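Local atomic coordinates of flavin prenyltransferase UbiX (Aquifex aeolicus, PDB entry 2EJB), a protein that probably builds prenylated FMN, the cofactor of UbiD decarboxylases, by joining a dimethylallyl group from dimethylallyl phosphate to reduced FMN without a metal. Residues 4-9 / 18-23; 97-102 / 139-144. All coordinates share one frame; numbering follows the deposited sequence.

Contact 1: 4-9 / 18-23; sequences IALCIT and IKLLQV
Leu-6, midway along strand 3-8, reaches Leu-20 and Leu-21 on helix 14-26. Strand and helix belong to the first beta-alpha-beta unit (strand 3-8, helix 14-26, strand 30-35) of a Rossmann-like flavoprotein fold. Their segments run nearly antiparallel, at 159°, and the axes come within 9.8 Å, the spacing of a helix lying on a sheet face.

From its base outward, Leu-6 makes no contact until its methyls. The bond from CA to CB points toward the helix, but CB is still too far back to touch it. With CG set anti to the backbone N (chi1 175°), the chain runs straight out from the sheet, and CG too stops short; all the touching is done by the two methyls. CD1 goes to Leu-20, whose CD2 lies 4.1 Å away. CD2 presses closer, onto the root of Leu-21: 3.7 Å from its CB and 3.8 Å from its CA, with the CD1 methyl of the same residue 3.9 Å off. The Leu-6 and Leu-21 side chains cross at roughly a right angle, so a methyl of one bears on the stem of the other. Leu-33 and Tyr-86, from the strands flanking 3-8, also pack against Leu-6.

Two residues on, at the end of the strand, Ile-8 touches Ile-18 loosely, CD1 to CD1 at 4.5 Å. The chain between runs through Gly-10, Ala-11 and Ser-12, predicted to bind FMN, and the Ile-8 end of the contact lies close to the probable flavin site; the Ile-8 O also makes a weak hydrogen bond to Ser-36 OG. On the helix itself, Lys-19 NZ donates to Gln-22 OE1 over 3.0 Å, meeting the amide carbonyl at a C=O...N angle of 146°.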
loop_
_atom_site.group_PDB
_atom_site.type_symbol
_atom_site.label_atom_id
_atom_site.label_comp_id
_atom_site.label_asym_id
_atom_site.label_seq_id
_atom_site.Cartn_x
_atom_site.Cartn_y
_atom_site.Cartn_z
ATOM N N ILE A 4 -3.410 4.220 25.002
ATOM C CA ILE A 4 -3.317 3.761 23.626
ATOM C C ILE A 4 -2.655 2.393 23.650
ATOM O O ILE A 4 -1.746 2.146 24.445
ATOM C CB ILE A 4 -2.454 4.713 22.758
ATOM C CG1 ILE A 4 -3.192 6.032 22.524
ATOM C CG2 ILE A 4 -2.131 4.054 21.426
ATOM C CD1 ILE A 4 -4.446 5.902 21.682
ATOM N N ALA A 5 -3.130 1.500 22.793
ATOM C CA ALA A 5 -2.571 0.163 22.700
ATOM C C ALA A 5 -1.830 0.075 21.372
ATOM O O ALA A 5 -2.373 0.439 20.332
ATOM C CB ALA A 5 -3.682 -0.876 22.761
ATOM N N LEU A 6 -0.588 -0.394 21.414
ATOM C CA LEU A 6 0.226 -0.519 20.214
ATOM C C LEU A 6 0.865 -1.893 20.135
ATOM O O LEU A 6 1.582 -2.319 21.049
ATOM C CB LEU A 6 1.322 0.558 20.192
ATOM C CG LEU A 6 2.361 0.515 19.058
ATOM C CD1 LEU A 6 1.678 0.571 17.689
ATOM C CD2 LEU A 6 3.310 1.688 19.211
ATOM N N CYS A 7 0.589 -2.586 19.037
ATOM C CA CYS A 7 1.133 -3.914 18.799
ATOM C C CYS A 7 2.021 -3.844 17.567
ATOM O O CYS A 7 1.621 -3.295 16.536
ATOM C CB CYS A 7 0.008 -4.918 18.552
ATOM S SG CYS A 7 -1.220 -5.029 19.882
ATOM N N ILE A 8 3.222 -4.400 17.674
ATOM C CA ILE A 8 4.160 -4.404 16.558
ATOM C C ILE A 8 4.427 -5.848 16.160
ATOM O O ILE A 8 4.983 -6.626 16.934
ATOM C CB ILE A 8 5.472 -3.697 16.956
ATOM C CG1 ILE A 8 5.138 -2.316 17.528
ATOM C CG2 ILE A 8 6.390 -3.559 15.744
ATOM C CD1 ILE A 8 6.349 -1.489 17.920
ATOM N N THR A 9 4.009 -6.207 14.948
ATOM C CA THR A 9 4.181 -7.566 14.456
ATOM C C THR A 9 5.394 -7.719 13.552
ATOM O O THR A 9 6.022 -6.734 13.159
ATOM C CB THR A 9 2.938 -8.040 13.684
ATOM O OG1 THR A 9 2.757 -7.231 12.512
ATOM C CG2 THR A 9 1.705 -7.934 14.565
ATOM N N ILE A 18 7.852 1.891 15.314
ATOM C CA ILE A 18 8.797 2.523 16.228
ATOM C C ILE A 18 8.517 4.022 16.243
ATOM O O ILE A 18 8.360 4.628 17.306
ATOM C CB ILE A 18 10.251 2.276 15.758
ATOM C CG1 ILE A 18 10.582 0.791 15.869
ATOM C CG2 ILE A 18 11.230 3.115 16.568
ATOM C CD1 ILE A 18 10.438 0.257 17.272
ATOM N N LYS A 19 8.439 4.605 15.051
ATOM C CA LYS A 19 8.177 6.032 14.899
ATOM C C LYS A 19 6.846 6.424 15.532
ATOM O O LYS A 19 6.743 7.457 16.201
ATOM C CB LYS A 19 8.169 6.406 13.413
ATOM C CG LYS A 19 8.042 7.902 13.148
ATOM C CD LYS A 19 9.103 8.684 13.909
ATOM C CE LYS A 19 10.508 8.275 13.487
ATOM N NZ LYS A 19 11.560 8.976 14.283
ATOM N N LEU A 20 5.825 5.598 15.310
ATOM C CA LEU A 20 4.507 5.867 15.868
ATOM C C LEU A 20 4.589 5.857 17.392
ATOM O O LEU A 20 3.981 6.689 18.067
ATOM C CB LEU A 20 3.497 4.812 15.391
ATOM C CG LEU A 20 2.107 4.865 16.028
ATOM C CD1 LEU A 20 1.557 6.278 15.941
ATOM C CD2 LEU A 20 1.177 3.874 15.322
ATOM N N LEU A 21 5.344 4.904 17.924
ATOM C CA LEU A 21 5.520 4.777 19.364
ATOM C C LEU A 21 6.151 6.037 19.936
ATOM O O LEU A 21 5.668 6.600 20.915
ATOM C CB LEU A 21 6.410 3.573 19.682
ATOM C CG LEU A 21 6.870 3.423 21.138
ATOM C CD1 LEU A 21 5.677 3.097 22.028
ATOM C CD2 LEU A 21 7.916 2.326 21.230
ATOM N N GLN A 22 7.229 6.485 19.312
ATOM C CA GLN A 22 7.920 7.673 19.781
ATOM C C GLN A 22 6.995 8.876 19.789
ATOM O O GLN A 22 6.963 9.637 20.758
ATOM C CB GLN A 22 9.138 7.950 18.896
ATOM C CG GLN A 22 10.139 6.815 18.885
ATOM C CD GLN A 22 11.196 6.990 17.817
ATOM O OE1 GLN A 22 10.884 7.307 16.672
ATOM N NE2 GLN A 22 12.453 6.769 18.180
ATOM N N VAL A 23 6.226 9.046 18.718
ATOM C CA VAL A 23 5.326 10.186 18.639
ATOM C C VAL A 23 4.250 10.162 19.721
ATOM O O VAL A 23 3.959 11.191 20.330
ATOM C CB VAL A 23 4.664 10.279 17.254
ATOM C CG1 VAL A 23 3.798 11.527 17.174
ATOM C CG2 VAL A 23 5.739 10.322 16.180
#

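Contact 2: 97-102 / 139-144; sequences CIANGI and LKITRM
The flat peptide group that carries the Ala-99 carbonyl oxygen meets the aliphatic chain of Lys-140: CD lies 3.8 Å from Ala-99 O, and CG and CE are only slightly farther. The other flat group, the Arg-143 guanidinium, turns away from helix 92-100. Leu-139 CD2 lies over one of its faces, 3.5 Å above the plane and offset toward the rim, and its NH2 forms a salt bridge with Glu-136 of the second subunit.

Ile-141, which also rests on Val-148 of strand 147-150, carries the apolar half. Its CD1 methyl stands 3.9 Å from Ile-98 CG2, and equally 3.9 Å from Ala-99 CA. Having CG1 anti to the carbonyl carbon and a further bend at chi2 (-57°) turns CD1 toward Ile-98 and Ala-99. Ala-99 CA lies 5.9 Å from Ile-141 CA, a close approach of helices 92-100 and 132-143 of the flavoprotein fold, consistent with the small side chain here. Helix 92-100 ends in a Schellman motif, Gly-101 taking positive phi and Ile-102 N bonding to Cys-97 O.

Such packing is non-directional: shape fit rather than polar pairing joins these segments, with lysine methylenes on the exposed side.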
loop_
_atom_site.group_PDB
_atom_site.type_symbol
_atom_site.label_atom_id
_atom_site.label_comp_id
_atom_site.label_asym_id
_atom_site.label_seq_id
_atom_site.Cartn_x
_atom_site.Cartn_y
_atom_site.Cartn_z
ATOM N N CYS A 97 -5.322 -13.727 11.105
ATOM C CA CYS A 97 -5.744 -14.198 12.415
ATOM C C CYS A 97 -6.871 -13.353 13.010
ATOM O O CYS A 97 -7.871 -13.894 13.484
ATOM C CB CYS A 97 -4.545 -14.253 13.366
ATOM S SG CYS A 97 -3.394 -15.606 12.950
ATOM N N ILE A 98 -6.723 -12.033 12.959
ATOM C CA ILE A 98 -7.736 -11.134 13.502
ATOM C C ILE A 98 -9.032 -11.184 12.690
ATOM O O ILE A 98 -10.120 -11.245 13.262
ATOM C CB ILE A 98 -7.193 -9.680 13.572
ATOM C CG1 ILE A 98 -6.034 -9.615 14.573
ATOM C CG2 ILE A 98 -8.287 -8.720 14.001
ATOM C CD1 ILE A 98 -5.339 -8.256 14.638
ATOM N N ALA A 99 -8.912 -11.183 11.364
ATOM C CA ALA A 99 -10.072 -11.243 10.479
ATOM C C ALA A 99 -10.858 -12.537 10.659
ATOM O O ALA A 99 -12.066 -12.564 10.445
ATOM C CB ALA A 99 -9.631 -11.112 9.022
ATOM N N ASN A 100 -10.168 -13.609 11.035
ATOM C CA ASN A 100 -10.810 -14.905 11.232
ATOM C C ASN A 100 -11.070 -15.240 12.697
ATOM O O ASN A 100 -11.719 -16.238 13.004
ATOM C CB ASN A 100 -9.966 -16.009 10.579
ATOM C CG ASN A 100 -10.071 -15.996 9.064
ATOM O OD1 ASN A 100 -11.152 -16.206 8.515
ATOM N ND2 ASN A 100 -8.957 -15.746 8.384
ATOM N N GLY A 101 -10.563 -14.411 13.598
ATOM C CA GLY A 101 -10.792 -14.652 15.009
ATOM C C GLY A 101 -9.941 -15.759 15.588
ATOM O O GLY A 101 -10.266 -16.311 16.642
ATOM N N ILE A 102 -8.868 -16.102 14.886
ATOM C CA ILE A 102 -7.940 -17.121 15.355
ATOM C C ILE A 102 -6.922 -16.368 16.209
ATOM O O ILE A 102 -6.347 -15.378 15.760
ATOM C CB ILE A 102 -7.227 -17.820 14.179
ATOM C CG1 ILE A 102 -8.252 -18.605 13.359
ATOM C CG2 ILE A 102 -6.131 -18.740 14.707
ATOM C CD1 ILE A 102 -7.656 -19.368 12.197
ATOM N N LEU A 139 -11.065 -6.304 3.826
ATOM C CA LEU A 139 -12.460 -5.924 3.636
ATOM C C LEU A 139 -13.276 -6.296 4.862
ATOM O O LEU A 139 -14.137 -5.535 5.306
ATOM C CB LEU A 139 -13.047 -6.640 2.419
ATOM C CG LEU A 139 -13.640 -5.792 1.297
ATOM C CD1 LEU A 139 -14.367 -6.716 0.335
ATOM C CD2 LEU A 139 -14.597 -4.745 1.851
ATOM N N LYS A 140 -13.016 -7.485 5.399
ATOM C CA LYS A 140 -13.733 -7.930 6.583
ATOM C C LYS A 140 -13.407 -7.007 7.757
ATOM O O LYS A 140 -14.309 -6.593 8.483
ATOM C CB LYS A 140 -13.376 -9.380 6.927
ATOM C CG LYS A 140 -14.059 -9.873 8.191
ATOM C CD LYS A 140 -14.737 -11.220 8.023
ATOM C CE LYS A 140 -15.633 -11.529 9.229
ATOM N NZ LYS A 140 -16.183 -12.917 9.211
ATOM N N ILE A 141 -12.126 -6.682 7.943
ATOM C CA ILE A 141 -11.733 -5.785 9.037
ATOM C C ILE A 141 -12.495 -4.469 8.879
ATOM O O ILE A 141 -13.127 -3.981 9.818
ATOM C CB ILE A 141 -10.215 -5.447 9.008
ATOM C CG1 ILE A 141 -9.375 -6.691 9.318
ATOM C CG2 ILE A 141 -9.912 -4.319 9.997
ATOM C CD1 ILE A 141 -9.689 -7.339 10.642
ATOM N N THR A 142 -12.435 -3.916 7.670
ATOM C CA THR A 142 -13.084 -2.654 7.346
ATOM C C THR A 142 -14.584 -2.662 7.633
ATOM O O THR A 142 -15.091 -1.783 8.326
ATOM C CB THR A 142 -12.852 -2.306 5.869
ATOM O OG1 THR A 142 -11.444 -2.206 5.629
ATOM C CG2 THR A 142 -13.523 -0.981 5.509
ATOM N N ARG A 143 -15.287 -3.655 7.100
ATOM C CA ARG A 143 -16.723 -3.758 7.320
ATOM C C ARG A 143 -17.042 -3.879 8.801
ATOM O O ARG A 143 -18.091 -3.423 9.252
ATOM C CB ARG A 143 -17.290 -4.949 6.548
ATOM C CG ARG A 143 -17.376 -4.675 5.062
ATOM C CD ARG A 143 -17.653 -5.916 4.240
ATOM N NE ARG A 143 -17.899 -5.576 2.837
ATOM C CZ ARG A 143 -17.962 -6.458 1.842
ATOM N NH1 ARG A 143 -17.789 -7.752 2.079
ATOM N NH2 ARG A 143 -18.219 -6.046 0.609
ATOM N N MET A 144 -16.129 -4.472 9.563
ATOM C CA MET A 144 -16.346 -4.629 10.994
ATOM C C MET A 144 -16.076 -3.353 11.782
ATOM O O MET A 144 -16.203 -3.339 13.007
ATOM C CB MET A 144 -15.490 -5.777 11.538
ATOM C CG MET A 144 -16.050 -7.140 11.185
ATOM S SD MET A 144 -15.146 -8.475 11.942
ATOM C CE MET A 144 -15.848 -8.455 13.633
#

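Contact 1 closes before contact 2 opens along the chain, and their centres lie 21 Å apart, with about 7 Å between nearest atoms. Both belong to the one parallel-sheet fold. Contact 1 sets helix 14-26 on strand 3-8, an interior strand of the sheet, while contact 2 joins helices 92-100 and 132-143, which belong to the half that also holds strands 121-125 and 147-150. Strand 82-90, beside 3-8 in the sheet, leads into helix 92-100 and so connects the two. Residues predicted to bind FMN follow both strands: Gly-10 to Ser-12 after strand 3-8, Ser-91 to Thr-94 after strand 82-90 and into helix 92-100. Helix 132-143 also reaches the second subunit.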